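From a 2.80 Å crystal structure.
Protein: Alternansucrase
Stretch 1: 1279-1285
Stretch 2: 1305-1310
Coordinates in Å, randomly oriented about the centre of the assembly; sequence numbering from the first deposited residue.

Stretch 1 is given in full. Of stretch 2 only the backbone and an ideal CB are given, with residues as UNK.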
# COMPACT_ATOMS: atom_id res chain seq x y z
N VAL A 1279 -10.38 -13.95 -39.95
CA VAL A 1279 -9.87 -12.59 -39.96
C VAL A 1279 -11.00 -11.61 -39.67
O VAL A 1279 -12.10 -11.78 -40.16
CB VAL A 1279 -9.19 -12.25 -41.32
CG1 VAL A 1279 -9.03 -10.75 -41.54
CG2 VAL A 1279 -7.82 -12.91 -41.36
N PHE A 1280 -10.71 -10.60 -38.87
CA PHE A 1280 -11.63 -9.49 -38.68
C PHE A 1280 -10.80 -8.22 -38.69
O PHE A 1280 -9.95 -8.03 -37.81
CB PHE A 1280 -12.40 -9.62 -37.37
CG PHE A 1280 -13.45 -8.57 -37.17
CD1 PHE A 1280 -14.60 -8.56 -37.95
CD2 PHE A 1280 -13.31 -7.59 -36.20
CE1 PHE A 1280 -15.57 -7.58 -37.78
CE2 PHE A 1280 -14.29 -6.61 -36.01
CZ PHE A 1280 -15.43 -6.62 -36.80
N LEU A 1281 -11.01 -7.38 -39.70
CA LEU A 1281 -10.33 -6.09 -39.80
C LEU A 1281 -11.32 -5.00 -40.17
O LEU A 1281 -12.42 -5.30 -40.62
CB LEU A 1281 -9.25 -6.14 -40.87
CG LEU A 1281 -8.00 -6.90 -40.51
CD1 LEU A 1281 -7.28 -7.32 -41.80
CD2 LEU A 1281 -7.09 -6.08 -39.60
N PRO A 1282 -10.94 -3.73 -39.98
CA PRO A 1282 -11.76 -2.67 -40.52
C PRO A 1282 -11.81 -2.81 -42.02
O PRO A 1282 -10.83 -3.25 -42.61
CB PRO A 1282 -11.00 -1.40 -40.13
CG PRO A 1282 -10.10 -1.78 -39.02
CD PRO A 1282 -9.75 -3.21 -39.29
N LEU A 1283 -12.93 -2.46 -42.65
CA LEU A 1283 -13.08 -2.68 -44.08
C LEU A 1283 -12.14 -1.83 -44.93
O LEU A 1283 -11.79 -2.24 -46.02
CB LEU A 1283 -14.54 -2.48 -44.50
CG LEU A 1283 -15.58 -3.47 -43.93
CD1 LEU A 1283 -16.98 -2.96 -44.21
CD2 LEU A 1283 -15.43 -4.85 -44.49
N GLN A 1284 -11.73 -0.65 -44.44
CA GLN A 1284 -10.79 0.21 -45.18
C GLN A 1284 -9.51 -0.56 -45.48
O GLN A 1284 -8.90 -0.37 -46.55
CB GLN A 1284 -10.34 1.44 -44.36
CG GLN A 1284 -11.41 2.34 -43.82
CD GLN A 1284 -12.06 1.80 -42.59
OE1 GLN A 1284 -12.27 0.59 -42.45
NE2 GLN A 1284 -12.41 2.71 -41.68
N LEU A 1285 -9.08 -1.35 -44.51
CA LEU A 1285 -7.81 -2.03 -44.59
C LEU A 1285 -7.83 -3.18 -45.57
O LEU A 1285 -6.77 -3.56 -46.05
CB LEU A 1285 -7.35 -2.52 -43.22
CG LEU A 1285 -6.75 -1.46 -42.28
CD1 LEU A 1285 -5.66 -0.64 -42.93
CD2 LEU A 1285 -7.82 -0.52 -41.82
N UNK A 1305 -20.16 2.01 -37.84
CA UNK A 1305 -18.90 2.47 -37.26
C UNK A 1305 -17.88 2.88 -38.32
O UNK A 1305 -18.08 2.60 -39.50
CB UNK A 1305 -18.31 1.37 -36.37
N UNK A 1306 -16.78 3.51 -37.89
CA UNK A 1306 -15.73 3.94 -38.81
C UNK A 1306 -15.17 2.76 -39.61
O UNK A 1306 -14.65 2.95 -40.69
CB UNK A 1306 -14.60 4.63 -38.04
N UNK A 1307 -15.27 1.56 -39.06
CA UNK A 1307 -14.77 0.37 -39.73
C UNK A 1307 -15.79 -0.24 -40.68
O UNK A 1307 -15.51 -1.24 -41.34
CB UNK A 1307 -14.35 -0.67 -38.69
N UNK A 1308 -16.97 0.36 -40.78
CA UNK A 1308 -17.96 -0.06 -41.75
C UNK A 1308 -18.98 -1.09 -41.33
O UNK A 1308 -19.64 -1.64 -42.20
CB UNK A 1308 -17.22 -0.61 -42.98
N UNK A 1309 -19.14 -1.34 -40.04
CA UNK A 1309 -20.06 -2.40 -39.58
C UNK A 1309 -21.25 -1.83 -38.84
O UNK A 1309 -21.16 -0.77 -38.23
CB UNK A 1309 -19.33 -3.39 -38.67
N UNK A 1310 -22.39 -2.52 -38.92
CA UNK A 1310 -23.61 -2.06 -38.30
C UNK A 1310 -23.61 -2.29 -36.81
O UNK A 1310 -23.19 -3.35 -36.34
CB UNK A 1310 -24.82 -2.75 -38.93

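The backbone of stretch 2 already reveals part of its logic: positions 1305 to 1308 form a type I beta turn, closed by a hydrogen bond of 2.8 Å from N of 1308 to O of 1305, and the CA of 1307 lies 4.4 Å from the CA of Pro-1282.

At position 1305 the ideal CB finds nothing of stretch 1 within 5.5 Å, so the contact sets no demand. The start of a turn often carries a small polar residue able to bond to a backbone NH further on, though many others would fit. The residue is Ser-1305; its OG, at chi1 60° (p), accepts a weak hydrogen bond from N of 1309 at 3.4 Å.

Position 1306, with phi/psi of -58/-25, points its CA-to-CB bond sideways. The nearest atom of stretch 1 is NE2 of Gln-1284, 4.7 Å from the ideal CB, so either a polar or an aliphatic side chain could be accommodated. Ile-1306 occupies it, and the end of its side chain leads away, although CG2 still passes 3.6 Å from NE2 of Gln-1284. The backbone comes closer: O of Ile-1306 is 2.5 Å from the same NE2, a separation whose bonding the geometry leaves open.

Position 1307 also points sideways, but its ideal CB is only 3.7 Å from CB of Pro-1282 and 4.5 Å from OE1 of Gln-1284. Such close quarters favour a compact side chain, with serine, alanine or threonine among the candidates. Ser-1307 takes the m rotamer and brings OG to 3.5 Å from CB of Pro-1282; that hydroxyl is hydrogen-bonded elsewhere in the structure. The main link here needs no particular side chain: N of Leu-1283 donates to O of Ser-1307 at 3.1 Å, with a nearly straight angle of 168° at the hydrogen.

Position 1308 gives the firmest prediction. Its phi/psi of 92/15 would jam a CB against the preceding carbonyl O, and the ideal CB, directed toward stretch 1, would lie 2.7 Å from CD1 of Leu-1283, a clash. Both tests call for glycine, and Gly-1308 it is. Without a CB, the backbone leaves room for Leu-1283, whose CD1 sits 3.6 Å from O of Gly-1308.

At 1309 the CA-to-CB bond points toward stretch 1, yet the ideal CB of 1309 is 5.4 Å from CZ of Phe-1280, leaving room for a long side chain. The Phe-1280 ring, the Leu-1283 side chain and the free carbonyl of Leu-1281 together suit an aromatic with a donor at its tip; a long aliphatic could use the apolar part alone. Tyr-1309 answers with chi1 -57° (m). Its ring forms an offset stack with Phe-1280 (centroids 4.9 Å apart, planes at 29°), while its CZ lies 3.8 Å from CG of Leu-1283. OH of Tyr-1309 donates to O of Leu-1281 at 2.5 Å and accepts from a water at 3.1 Å.

Position 1310 again has no stretch 1 atom within 5.5 Å of its ideal CB, so many residues would serve. Gln-1310 extends with chi1 and chi2 both t.

Stretch 2 1305-1310: SISGYQ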
# COMPACT_ATOMS: atom_id res chain seq x y z
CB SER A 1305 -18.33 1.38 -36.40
OG SER A 1305 -18.10 0.22 -37.19
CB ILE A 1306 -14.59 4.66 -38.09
CG1 ILE A 1306 -15.09 5.99 -37.58
CG2 ILE A 1306 -13.42 4.92 -39.02
CD1 ILE A 1306 -14.01 6.93 -37.09
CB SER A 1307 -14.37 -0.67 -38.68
OG SER A 1307 -13.34 -0.17 -37.84
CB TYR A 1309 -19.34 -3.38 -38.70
CG TYR A 1309 -18.15 -4.00 -39.36
CD1 TYR A 1309 -18.30 -5.01 -40.28
CD2 TYR A 1309 -16.85 -3.58 -39.02
CE1 TYR A 1309 -17.19 -5.61 -40.87
CE2 TYR A 1309 -15.73 -4.17 -39.61
CZ TYR A 1309 -15.91 -5.19 -40.54
OH TYR A 1309 -14.84 -5.79 -41.15
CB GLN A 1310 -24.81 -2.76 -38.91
CG GLN A 1310 -26.12 -2.01 -38.62
CD GLN A 1310 -27.35 -2.71 -39.13
OE1 GLN A 1310 -27.25 -3.74 -39.79
NE2 GLN A 1310 -28.53 -2.17 -38.80
O HOH W 1 -13.33 -8.39 -41.97
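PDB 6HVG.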